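Beta-1,4-galactanase (Thielavia heterothallica, PDB 1HJS) hydrolyses the beta-1,4-galactosidic linkages of type I arabinogalactans as a family 53 glycoside hydrolase. Local coordinates at residues V20-T25 and Q30-I35; T43-V48 and V243-W248; A96-D101 and S106-N111. All coordinates share one frame; numbering follows the deposited sequence.

Contact 1: V20-T25 and Q30-I35; sequences VSYKNT and QPLENI
Tyr22 meets Leu32 and Ile35 where a loop folds back on the start of helix 32-38, within the crossover joining the first two strands of a TIM barrel. The Leu32 CD2 methyl sits over one face of the phenol, 4.2 Å from the ring centroid and 21° off its normal, a CH-pi contact displaced toward the rim, while Leu32 CB lies 3.9 Å from Tyr22 CD2. The other face takes Val20 CG1, so the ring is clasped between two methyls. Ile35 works against the backbone instead: its CD1 reaches to 3.4 Å from Lys23 C and also touches Tyr22 CB. The single hydrogen bond between the segments, Gln30 N to Tyr22 O at 3.1 Å, is nearly straight (167°) and fixes the loop just ahead of Pro31, the helix N-cap. Beyond it, Gln30 CG stands anti to its own nitrogen (chi1 172°) and the extended chain carries OE1 over to Asn24 CB, 3.5 Å away, the two amide planes being almost perpendicular. Asn24 turns its OD1 back to Asn28 N, which ties the intervening turn together.

In the next shell the Tyr22 hydroxyl is hydrogen-bonded to Ala299 O and the ring meets Phe316 edge-to-face, linking the loop to the chain that follows the last barrel strand, 290-296. With an alanine here, the Leu32 and Val20 methyls would probably lose the surface that separates them, and Ala299 O its hydroxyl partner. A further tie illustrates how a lysine can serve backbone rather than carboxylate: Lys23 NZ is shared between Ser319 O and Ser21 O, the latter 2.7 Å from NZ.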
loop_
_atom_site.group_PDB
_atom_site.type_symbol
_atom_site.label_atom_id
_atom_site.label_comp_id
_atom_site.label_asym_id
_atom_site.label_seq_id
_atom_site.Cartn_x
_atom_site.Cartn_y
_atom_site.Cartn_z
ATOM N N VAL A 20 -6.807 4.808 -22.055
ATOM C CA VAL A 20 -5.502 4.168 -22.046
ATOM C C VAL A 20 -5.565 2.720 -22.515
ATOM O O VAL A 20 -6.381 1.931 -22.042
ATOM C CB VAL A 20 -4.863 4.190 -20.644
ATOM C CG1 VAL A 20 -3.527 3.459 -20.677
ATOM C CG2 VAL A 20 -4.667 5.619 -20.185
ATOM N N SER A 21 -4.694 2.385 -23.458
ATOM C CA SER A 21 -4.613 1.033 -23.993
ATOM C C SER A 21 -3.248 0.495 -23.607
ATOM O O SER A 21 -2.239 0.883 -24.192
ATOM C CB SER A 21 -4.753 1.054 -25.515
ATOM O OG SER A 21 -4.462 -0.221 -26.054
ATOM N N TYR A 22 -3.214 -0.393 -22.620
ATOM C CA TYR A 22 -1.953 -0.946 -22.153
ATOM C C TYR A 22 -1.343 -1.980 -23.080
ATOM O O TYR A 22 -2.045 -2.795 -23.682
ATOM C CB TYR A 22 -2.132 -1.524 -20.751
ATOM C CG TYR A 22 -2.384 -0.454 -19.714
ATOM C CD1 TYR A 22 -1.384 0.458 -19.372
ATOM C CD2 TYR A 22 -3.625 -0.339 -19.088
ATOM C CE1 TYR A 22 -1.613 1.462 -18.428
ATOM C CE2 TYR A 22 -3.866 0.661 -18.145
ATOM C CZ TYR A 22 -2.853 1.557 -17.817
ATOM O OH TYR A 22 -3.078 2.534 -16.864
ATOM N N LYS A 23 -0.020 -1.939 -23.180
ATOM C CA LYS A 23 0.712 -2.846 -24.045
ATOM C C LYS A 23 1.907 -3.433 -23.326
ATOM O O LYS A 23 2.505 -2.790 -22.450
ATOM C CB LYS A 23 1.175 -2.091 -25.292
ATOM C CG LYS A 23 0.065 -1.274 -25.936
ATOM C CD LYS A 23 0.593 -0.357 -27.024
ATOM C CE LYS A 23 -0.506 0.541 -27.581
ATOM N NZ LYS A 23 -1.033 1.501 -26.572
ATOM N N ASN A 24 2.239 -4.661 -23.709
ATOM C CA ASN A 24 3.374 -5.354 -23.133
ATOM C C ASN A 24 4.640 -4.747 -23.713
ATOM O O ASN A 24 4.576 -3.851 -24.554
ATOM C CB ASN A 24 3.321 -6.854 -23.451
ATOM C CG ASN A 24 3.333 -7.144 -24.948
ATOM O OD1 ASN A 24 4.106 -6.555 -25.707
ATOM N ND2 ASN A 24 2.480 -8.073 -25.374
ATOM N N THR A 25 5.785 -5.245 -23.265
ATOM C CA THR A 25 7.067 -4.743 -23.729
ATOM C C THR A 25 7.318 -4.875 -25.240
ATOM O O THR A 25 8.141 -4.144 -25.787
ATOM C CB THR A 25 8.216 -5.393 -22.923
ATOM O OG1 THR A 25 8.028 -6.813 -22.867
ATOM C CG2 THR A 25 8.236 -4.843 -21.500
ATOM N N GLN A 30 -2.566 -5.698 -24.460
ATOM C CA GLN A 30 -2.878 -6.805 -23.572
ATOM C C GLN A 30 -3.434 -6.244 -22.264
ATOM O O GLN A 30 -3.083 -5.134 -21.871
ATOM C CB GLN A 30 -1.587 -7.593 -23.335
ATOM C CG GLN A 30 -1.639 -8.674 -22.286
ATOM C CD GLN A 30 -0.390 -9.535 -22.311
ATOM O OE1 GLN A 30 0.726 -9.030 -22.451
ATOM N NE2 GLN A 30 -0.569 -10.841 -22.169
ATOM N N PRO A 31 -4.329 -6.988 -21.589
ATOM C CA PRO A 31 -4.878 -6.478 -20.329
ATOM C C PRO A 31 -3.745 -6.207 -19.341
ATOM O O PRO A 31 -2.807 -6.997 -19.227
ATOM C CB PRO A 31 -5.796 -7.608 -19.870
ATOM C CG PRO A 31 -6.270 -8.202 -21.173
ATOM C CD PRO A 31 -4.983 -8.252 -21.973
ATOM N N LEU A 32 -3.833 -5.092 -18.627
ATOM C CA LEU A 32 -2.793 -4.733 -17.669
ATOM C C LEU A 32 -2.447 -5.866 -16.701
ATOM O O LEU A 32 -1.269 -6.143 -16.465
ATOM C CB LEU A 32 -3.204 -3.481 -16.882
ATOM C CG LEU A 32 -2.175 -2.965 -15.870
ATOM C CD1 LEU A 32 -0.855 -2.698 -16.575
ATOM C CD2 LEU A 32 -2.692 -1.690 -15.199
ATOM N N GLU A 33 -3.463 -6.527 -16.144
ATOM C CA GLU A 33 -3.208 -7.608 -15.198
ATOM C C GLU A 33 -2.341 -8.712 -15.801
ATOM O O GLU A 33 -1.507 -9.302 -15.110
ATOM C CB GLU A 33 -4.527 -8.205 -14.666
ATOM C CG GLU A 33 -5.448 -8.791 -15.738
ATOM C CD GLU A 33 -6.458 -7.784 -16.260
ATOM O OE1 GLU A 33 -6.094 -6.600 -16.436
ATOM O OE2 GLU A 33 -7.619 -8.178 -16.511
ATOM N N ASN A 34 -2.531 -8.993 -17.088
ATOM C CA ASN A 34 -1.744 -10.028 -17.747
ATOM C C ASN A 34 -0.319 -9.542 -18.001
ATOM O O ASN A 34 0.630 -10.319 -17.948
ATOM C CB ASN A 34 -2.413 -10.447 -19.056
ATOM C CG ASN A 34 -3.809 -11.002 -18.834
ATOM O OD1 ASN A 34 -4.010 -11.885 -18.001
ATOM N ND2 ASN A 34 -4.775 -10.488 -19.576
ATOM N N ILE A 35 -0.176 -8.253 -18.284
ATOM C CA ILE A 35 1.146 -7.676 -18.503
ATOM C C ILE A 35 1.913 -7.767 -17.182
ATOM O O ILE A 35 3.070 -8.176 -17.150
ATOM C CB ILE A 35 1.045 -6.196 -18.928
ATOM C CG1 ILE A 35 0.375 -6.097 -20.302
ATOM C CG2 ILE A 35 2.435 -5.567 -18.963
ATOM C CD1 ILE A 35 0.123 -4.676 -20.771
#

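Contact 2: T43-V48 and V243-W248; sequences TVRQRV and VVETNW
Arg45 and Val244 face each other through the interior of the barrel with CA atoms 8.3 Å apart, too far for backbone pairing, so the second and seventh strands communicate through side chains. Arg45 is extended, with CG anti to the backbone nitrogen (chi1 -178°), and this carries its guanidinium straight across to Glu245. There Glu245 OE2 receives both terminal nitrogens in a salt bridge: Arg45 NH2 at 2.9 Å and, more weakly, Arg45 NH1 at 3.1 Å. The bridge is not the flat, two-oxygen pairing often met between these groups. The planes stand 67° apart, OE2 uses its anti lone pair toward NH2, and the oxygen lies 22° out of the guanidinium plane. Val244 O and Glu245 CG rest over one face of the guanidinium, the carbonyl oxygen 3.4 Å from Arg45 NE at an angle too poor for a hydrogen bond.

Glu245 is the nucleophile of this retaining clan GH-A enzyme, and its side chain is about 4 Å from that of the proton donor Glu135. Glu245 OE1 is hydrogen-bonded with Tyr214 OH, so both carboxylate oxygens are held. Asp8 and Asp79, salt-bridged to Arg45 NH1 and NH2, form a second shell that is consistent with positioning the arginine that grips the nucleophile.

Strand 43-48 runs between strands 4-8 and 75-80; Val44 and Gln46 pack outward on helix 59-71, while Arg45 reaches His178 of strand 174-179 and Trp296 of strand 290-296. Strand 240-245 lies between 208-212 and 290-296, with Val244 packing on Met176 and His178 of strand 174-179.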
loop_
_atom_site.group_PDB
_atom_site.type_symbol
_atom_site.label_atom_id
_atom_site.label_comp_id
_atom_site.label_asym_id
_atom_site.label_seq_id
_atom_site.Cartn_x
_atom_site.Cartn_y
_atom_site.Cartn_z
ATOM N N THR A 43 1.103 -10.149 -6.926
ATOM C CA THR A 43 0.113 -9.553 -6.037
ATOM C C THR A 43 -0.154 -8.104 -6.416
ATOM O O THR A 43 0.771 -7.360 -6.741
ATOM C CB THR A 43 0.601 -9.559 -4.567
ATOM O OG1 THR A 43 1.113 -10.856 -4.231
ATOM C CG2 THR A 43 -0.551 -9.205 -3.622
ATOM N N VAL A 44 -1.420 -7.708 -6.382
ATOM C CA VAL A 44 -1.768 -6.333 -6.680
ATOM C C VAL A 44 -2.441 -5.711 -5.466
ATOM O O VAL A 44 -3.252 -6.348 -4.785
ATOM C CB VAL A 44 -2.702 -6.199 -7.914
ATOM C CG1 VAL A 44 -1.937 -6.561 -9.179
ATOM C CG2 VAL A 44 -3.936 -7.083 -7.747
ATOM N N ARG A 45 -2.072 -4.467 -5.194
ATOM C CA ARG A 45 -2.611 -3.706 -4.078
ATOM C C ARG A 45 -3.703 -2.790 -4.628
ATOM O O ARG A 45 -3.568 -2.244 -5.728
ATOM C CB ARG A 45 -1.480 -2.886 -3.454
ATOM C CG ARG A 45 -1.838 -2.054 -2.223
ATOM C CD ARG A 45 -0.555 -1.381 -1.752
ATOM N NE ARG A 45 -0.657 -0.594 -0.527
ATOM C CZ ARG A 45 -0.729 0.734 -0.498
ATOM N NH1 ARG A 45 -0.735 1.430 -1.630
ATOM N NH2 ARG A 45 -0.712 1.371 0.669
ATOM N N GLN A 46 -4.779 -2.621 -3.863
ATOM C CA GLN A 46 -5.901 -1.788 -4.285
ATOM C C GLN A 46 -6.444 -0.951 -3.127
ATOM O O GLN A 46 -6.711 -1.476 -2.041
ATOM C CB GLN A 46 -7.025 -2.676 -4.836
ATOM C CG GLN A 46 -6.581 -3.599 -5.962
ATOM C CD GLN A 46 -7.690 -4.510 -6.459
ATOM O OE1 GLN A 46 -7.458 -5.370 -7.307
ATOM N NE2 GLN A 46 -8.899 -4.325 -5.933
ATOM N N ARG A 47 -6.606 0.349 -3.352
ATOM C CA ARG A 47 -7.133 1.218 -2.307
ATOM C C ARG A 47 -8.652 1.162 -2.314
ATOM O O ARG A 47 -9.284 1.193 -3.371
ATOM C CB ARG A 47 -6.665 2.668 -2.502
ATOM C CG ARG A 47 -6.892 3.239 -3.896
ATOM C CD ARG A 47 -6.486 4.713 -3.966
ATOM N NE ARG A 47 -6.432 5.201 -5.344
ATOM C CZ ARG A 47 -5.401 5.017 -6.165
ATOM N NH1 ARG A 47 -4.321 4.367 -5.752
ATOM N NH2 ARG A 47 -5.461 5.460 -7.417
ATOM N N VAL A 48 -9.235 1.073 -1.123
ATOM C CA VAL A 48 -10.682 1.015 -0.993
ATOM C C VAL A 48 -11.190 2.218 -0.214
ATOM O O VAL A 48 -10.757 2.469 0.907
ATOM C CB VAL A 48 -11.126 -0.266 -0.250
ATOM C CG1 VAL A 48 -12.647 -0.283 -0.106
ATOM C CG2 VAL A 48 -10.643 -1.496 -1.000
ATOM N N VAL A 243 7.407 -3.318 2.339
ATOM C CA VAL A 243 7.419 -1.945 1.867
ATOM C C VAL A 243 6.212 -2.010 0.943
ATOM O O VAL A 243 6.258 -2.668 -0.097
ATOM C CB VAL A 243 8.692 -1.629 1.058
ATOM C CG1 VAL A 243 8.534 -0.289 0.344
ATOM C CG2 VAL A 243 9.902 -1.577 1.997
ATOM N N VAL A 244 5.129 -1.355 1.337
ATOM C CA VAL A 244 3.894 -1.405 0.566
ATOM C C VAL A 244 3.678 -0.277 -0.434
ATOM O O VAL A 244 2.696 -0.280 -1.174
ATOM C CB VAL A 244 2.683 -1.511 1.518
ATOM C CG1 VAL A 244 2.851 -2.732 2.400
ATOM C CG2 VAL A 244 2.573 -0.265 2.387
ATOM N N GLU A 245 4.599 0.678 -0.456
ATOM C CA GLU A 245 4.540 1.795 -1.396
ATOM C C GLU A 245 5.952 2.303 -1.642
ATOM O O GLU A 245 6.701 2.533 -0.697
ATOM C CB GLU A 245 3.689 2.948 -0.850
ATOM C CG GLU A 245 2.187 2.797 -1.066
ATOM C CD GLU A 245 1.420 4.069 -0.748
ATOM O OE1 GLU A 245 1.960 5.172 -1.002
ATOM O OE2 GLU A 245 0.273 3.971 -0.261
ATOM N N THR A 246 6.317 2.453 -2.911
ATOM C CA THR A 246 7.626 2.981 -3.278
ATOM C C THR A 246 7.594 3.395 -4.749
ATOM O O THR A 246 6.763 2.910 -5.527
ATOM C CB THR A 246 8.763 1.952 -3.030
ATOM O OG1 THR A 246 10.035 2.618 -3.096
ATOM C CG2 THR A 246 8.730 0.841 -4.073
ATOM N N ASN A 247 8.487 4.311 -5.109
ATOM C CA ASN A 247 8.595 4.848 -6.465
ATOM C C ASN A 247 10.056 5.215 -6.728
ATOM O O ASN A 247 10.828 5.431 -5.792
ATOM C CB ASN A 247 7.825 6.172 -6.598
ATOM C CG ASN A 247 6.355 6.011 -6.954
ATOM O OD1 ASN A 247 5.624 7.002 -6.977
ATOM N ND2 ASN A 247 5.917 4.789 -7.247
ATOM N N TRP A 248 10.416 5.273 -8.007
ATOM C CA TRP A 248 11.729 5.745 -8.440
ATOM C C TRP A 248 11.447 6.409 -9.780
ATOM O O TRP A 248 10.804 5.826 -10.653
ATOM C CB TRP A 248 12.770 4.642 -8.618
ATOM C CG TRP A 248 14.092 5.268 -8.975
ATOM C CD1 TRP A 248 14.618 5.420 -10.227
ATOM C CD2 TRP A 248 14.991 5.939 -8.081
ATOM N NE1 TRP A 248 15.787 6.145 -10.168
ATOM C CE2 TRP A 248 16.039 6.476 -8.863
ATOM C CE3 TRP A 248 15.010 6.144 -6.692
ATOM C CZ2 TRP A 248 17.098 7.206 -8.305
ATOM C CZ3 TRP A 248 16.062 6.868 -6.135
ATOM C CH2 TRP A 248 17.093 7.391 -6.944
#

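Contact 3: A96-D101 and S106-N111; sequences AGWPSD and SWKLYN. With NAG (2-acetamido-2-deoxy-beta-D-glucopyranose), chain E; SO4 (sulfate ion), chain F.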
loop_
_atom_site.group_PDB
_atom_site.type_symbol
_atom_site.label_atom_id
_atom_site.label_comp_id
_atom_site.label_asym_id
_atom_site.label_seq_id
_atom_site.Cartn_x
_atom_site.Cartn_y
_atom_site.Cartn_z
ATOM N N ALA A 96 -18.385 10.085 5.215
ATOM C CA ALA A 96 -19.634 10.804 5.429
ATOM C C ALA A 96 -20.663 9.875 6.066
ATOM O O ALA A 96 -20.762 8.708 5.704
ATOM C CB ALA A 96 -20.162 11.348 4.107
ATOM N N GLY A 97 -21.415 10.396 7.030
ATOM C CA GLY A 97 -22.430 9.588 7.682
ATOM C C GLY A 97 -21.970 8.790 8.887
ATOM O O GLY A 97 -22.798 8.269 9.635
ATOM N N TRP A 98 -20.661 8.679 9.090
ATOM C CA TRP A 98 -20.145 7.925 10.229
ATOM C C TRP A 98 -20.166 8.768 11.503
ATOM O O TRP A 98 -19.896 9.967 11.467
ATOM C CB TRP A 98 -18.720 7.446 9.945
ATOM C CG TRP A 98 -18.647 6.297 8.971
ATOM C CD1 TRP A 98 -19.519 6.020 7.954
ATOM C CD2 TRP A 98 -17.627 5.292 8.908
ATOM N NE1 TRP A 98 -19.105 4.902 7.263
ATOM C CE2 TRP A 98 -17.946 4.437 7.826
ATOM C CE3 TRP A 98 -16.473 5.030 9.658
ATOM C CZ2 TRP A 98 -17.150 3.338 7.476
ATOM C CZ3 TRP A 98 -15.681 3.937 9.311
ATOM C CH2 TRP A 98 -16.026 3.106 8.228
ATOM N N PRO A 99 -20.493 8.144 12.647
ATOM C CA PRO A 99 -20.556 8.826 13.947
ATOM C C PRO A 99 -19.173 9.182 14.488
ATOM O O PRO A 99 -18.192 8.500 14.188
ATOM C CB PRO A 99 -21.277 7.814 14.827
ATOM C CG PRO A 99 -20.770 6.507 14.291
ATOM C CD PRO A 99 -20.845 6.718 12.786
ATOM N N SER A 100 -19.105 10.242 15.292
ATOM C CA SER A 100 -17.839 10.701 15.861
ATOM C C SER A 100 -17.473 10.112 17.218
ATOM O O SER A 100 -16.293 9.978 17.533
ATOM C CB SER A 100 -17.840 12.229 15.986
ATOM O OG SER A 100 -17.856 12.850 14.715
ATOM N N ASP A 101 -18.469 9.773 18.034
ATOM C CA ASP A 101 -18.166 9.231 19.354
ATOM C C ASP A 101 -17.499 7.867 19.220
ATOM O O ASP A 101 -17.916 7.040 18.411
ATOM C CB ASP A 101 -19.433 9.130 20.206
ATOM C CG ASP A 101 -20.402 8.090 19.693
ATOM O OD1 ASP A 101 -21.048 8.334 18.655
ATOM O OD2 ASP A 101 -20.509 7.024 20.330
ATOM N N SER A 106 -16.477 2.876 16.714
ATOM C CA SER A 106 -15.812 1.579 16.771
ATOM C C SER A 106 -16.731 0.512 16.202
ATOM O O SER A 106 -16.295 -0.392 15.487
ATOM C CB SER A 106 -15.455 1.221 18.215
ATOM O OG SER A 106 -14.524 2.141 18.752
ATOM N N TRP A 107 -18.013 0.626 16.518
ATOM C CA TRP A 107 -18.980 -0.338 16.032
ATOM C C TRP A 107 -19.199 -0.173 14.531
ATOM O O TRP A 107 -19.326 -1.159 13.803
ATOM C CB TRP A 107 -20.297 -0.179 16.783
ATOM C CG TRP A 107 -21.092 -1.437 16.807
ATOM C CD1 TRP A 107 -20.648 -2.696 16.495
ATOM C CD2 TRP A 107 -22.458 -1.579 17.200
ATOM N NE1 TRP A 107 -21.656 -3.611 16.671
ATOM C CE2 TRP A 107 -22.780 -2.954 17.104
ATOM C CE3 TRP A 107 -23.445 -0.680 17.626
ATOM C CZ2 TRP A 107 -24.048 -3.451 17.419
ATOM C CZ3 TRP A 107 -24.710 -1.177 17.941
ATOM C CH2 TRP A 107 -24.997 -2.551 17.835
ATOM N N LYS A 108 -19.239 1.077 14.077
ATOM C CA LYS A 108 -19.430 1.376 12.661
ATOM C C LYS A 108 -18.266 0.777 11.877
ATOM O O LYS A 108 -18.457 0.159 10.833
ATOM C CB LYS A 108 -19.434 2.889 12.433
ATOM C CG LYS A 108 -20.363 3.397 11.337
ATOM C CD LYS A 108 -20.531 2.446 10.163
ATOM C CE LYS A 108 -21.509 3.031 9.155
ATOM N NZ LYS A 108 -22.064 2.014 8.218
ATOM N N LEU A 109 -17.057 0.988 12.389
ATOM C CA LEU A 109 -15.846 0.498 11.746
ATOM C C LEU A 109 -15.860 -1.022 11.649
ATOM O O LEU A 109 -15.474 -1.597 10.631
ATOM C CB LEU A 109 -14.617 0.969 12.526
ATOM C CG LEU A 109 -13.259 0.577 11.943
ATOM C CD1 LEU A 109 -13.162 1.041 10.494
ATOM C CD2 LEU A 109 -12.155 1.193 12.780
ATOM N N TYR A 110 -16.306 -1.669 12.719
ATOM C CA TYR A 110 -16.389 -3.121 12.740
ATOM C C TYR A 110 -17.411 -3.591 11.707
ATOM O O TYR A 110 -17.121 -4.475 10.902
ATOM C CB TYR A 110 -16.775 -3.600 14.141
ATOM C CG TYR A 110 -17.124 -5.070 14.220
ATOM C CD1 TYR A 110 -18.437 -5.500 14.028
ATOM C CD2 TYR A 110 -16.147 -6.027 14.490
ATOM C CE1 TYR A 110 -18.774 -6.853 14.107
ATOM C CE2 TYR A 110 -16.471 -7.386 14.572
ATOM C CZ TYR A 110 -17.789 -7.786 14.379
ATOM O OH TYR A 110 -18.129 -9.120 14.464
ATOM N N ASN A 111 -18.596 -2.983 11.724
ATOM C CA ASN A 111 -19.662 -3.327 10.785
ATOM C C ASN A 111 -19.213 -3.156 9.343
ATOM O O ASN A 111 -19.436 -4.033 8.505
ATOM C CB ASN A 111 -20.892 -2.443 11.000
ATOM C CG ASN A 111 -21.611 -2.736 12.298
ATOM O OD1 ASN A 111 -21.306 -3.711 12.987
ATOM N ND2 ASN A 111 -22.572 -1.880 12.623
HETATM C C1 NAG E . -23.631 -2.262 13.536
HETATM C C2 NAG E . -24.460 -1.023 13.886
HETATM C C3 NAG E . -25.623 -1.403 14.810
HETATM C C4 NAG E . -26.431 -2.561 14.219
HETATM C C5 NAG E . -25.500 -3.721 13.855
HETATM C C6 NAG E . -26.235 -4.851 13.164
HETATM C C7 NAG E . -23.435 1.158 14.010
HETATM C C8 NAG E . -22.854 2.234 14.915
HETATM N N2 NAG E . -23.608 -0.049 14.542
HETATM O O3 NAG E . -26.472 -0.281 14.994
HETATM O O4 NAG E . -27.395 -3.001 15.166
HETATM O O5 NAG E . -24.468 -3.269 12.951
HETATM O O6 NAG E . -25.493 -6.057 13.232
HETATM O O7 NAG E . -23.725 1.425 12.843
HETATM S S SO4 F . -21.443 3.038 4.911
HETATM O O1 SO4 F . -20.265 2.049 5.425
HETATM O O2 SO4 F . -22.602 2.692 5.713
HETATM O O3 SO4 F . -21.077 4.284 5.055
HETATM O O4 SO4 F . -21.662 2.600 3.556
#
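Lys108 lies against Trp98 and Pro99 where the loop leaving strand 75-80 of the TIM barrel doubles back along helix 102-122. Its side chain can be followed outward as a sequence of different contacts. Lys108 CB comes within 4.1 Å of Pro99 CD, and CG approaches that same proline carbon more closely, at 3.7 Å, while already bordering Trp98 CG. The chain then bends sharply at chi2 (-33°), which carries the rest of it along the indole rather than away from it. CD lies over Trp98 CE2, at one end of the bond the two rings share. CE makes the CH-pi contact proper, 3.9 Å from the centroid of the five-membered ring and 25° off its normal, with Trp98 NE1 its nearest indole atom. NZ finally passes beyond the ring and donates a hydrogen bond to sulfate O2 at 2.7 Å.

Trp98 reaches the same ion from its edge: NE1 donates to sulfate O3, 3.0 Å away and in the plane of the indole, at 156°. Asn51 ND2 adds a third hydrogen bond. The ion probably came from the crystallisation liquor, so the site shows what this surface can hold without implying a natural ligand. At the far end of the indole, Trp98 CZ3 touches Leu109 CD1 at 4.0 Å, and Tyr112 meets the ring edge-to-face. Asp101, the N-cap, has OD2 hydrogen-bonded to Asn104 N at the beginning of the helix.

One turn on from Trp107, Asn111 carries an N-linked glycan in an Asn-Tyr-Thr sequon, its ND2 bonded to C1 of the N-acetylglucosamine. The sugar lies over one face of Trp107, bringing its N2 to 3.2 Å from Trp107 CE3.

Overall arrangement
The three contacts sample one TIM barrel from its centre to its periphery. Contact 2 spans the interior, its centre about 4 Å from that of the chain, and is the one that holds a catalytic residue. Contact 1 lies about 18 Å from it, centre to centre, and directly precedes it in the chain, since helix 32-38 leads into strand 43-48. Contact 3, whose centre is about 26 Å from that of contact 2, falls within the long chain excursion between strands 43-48 and 240-245. The two peripheral contacts are about 39 Å apart between centres, and the glycan and sulfate belong to contact 3, away from the active site.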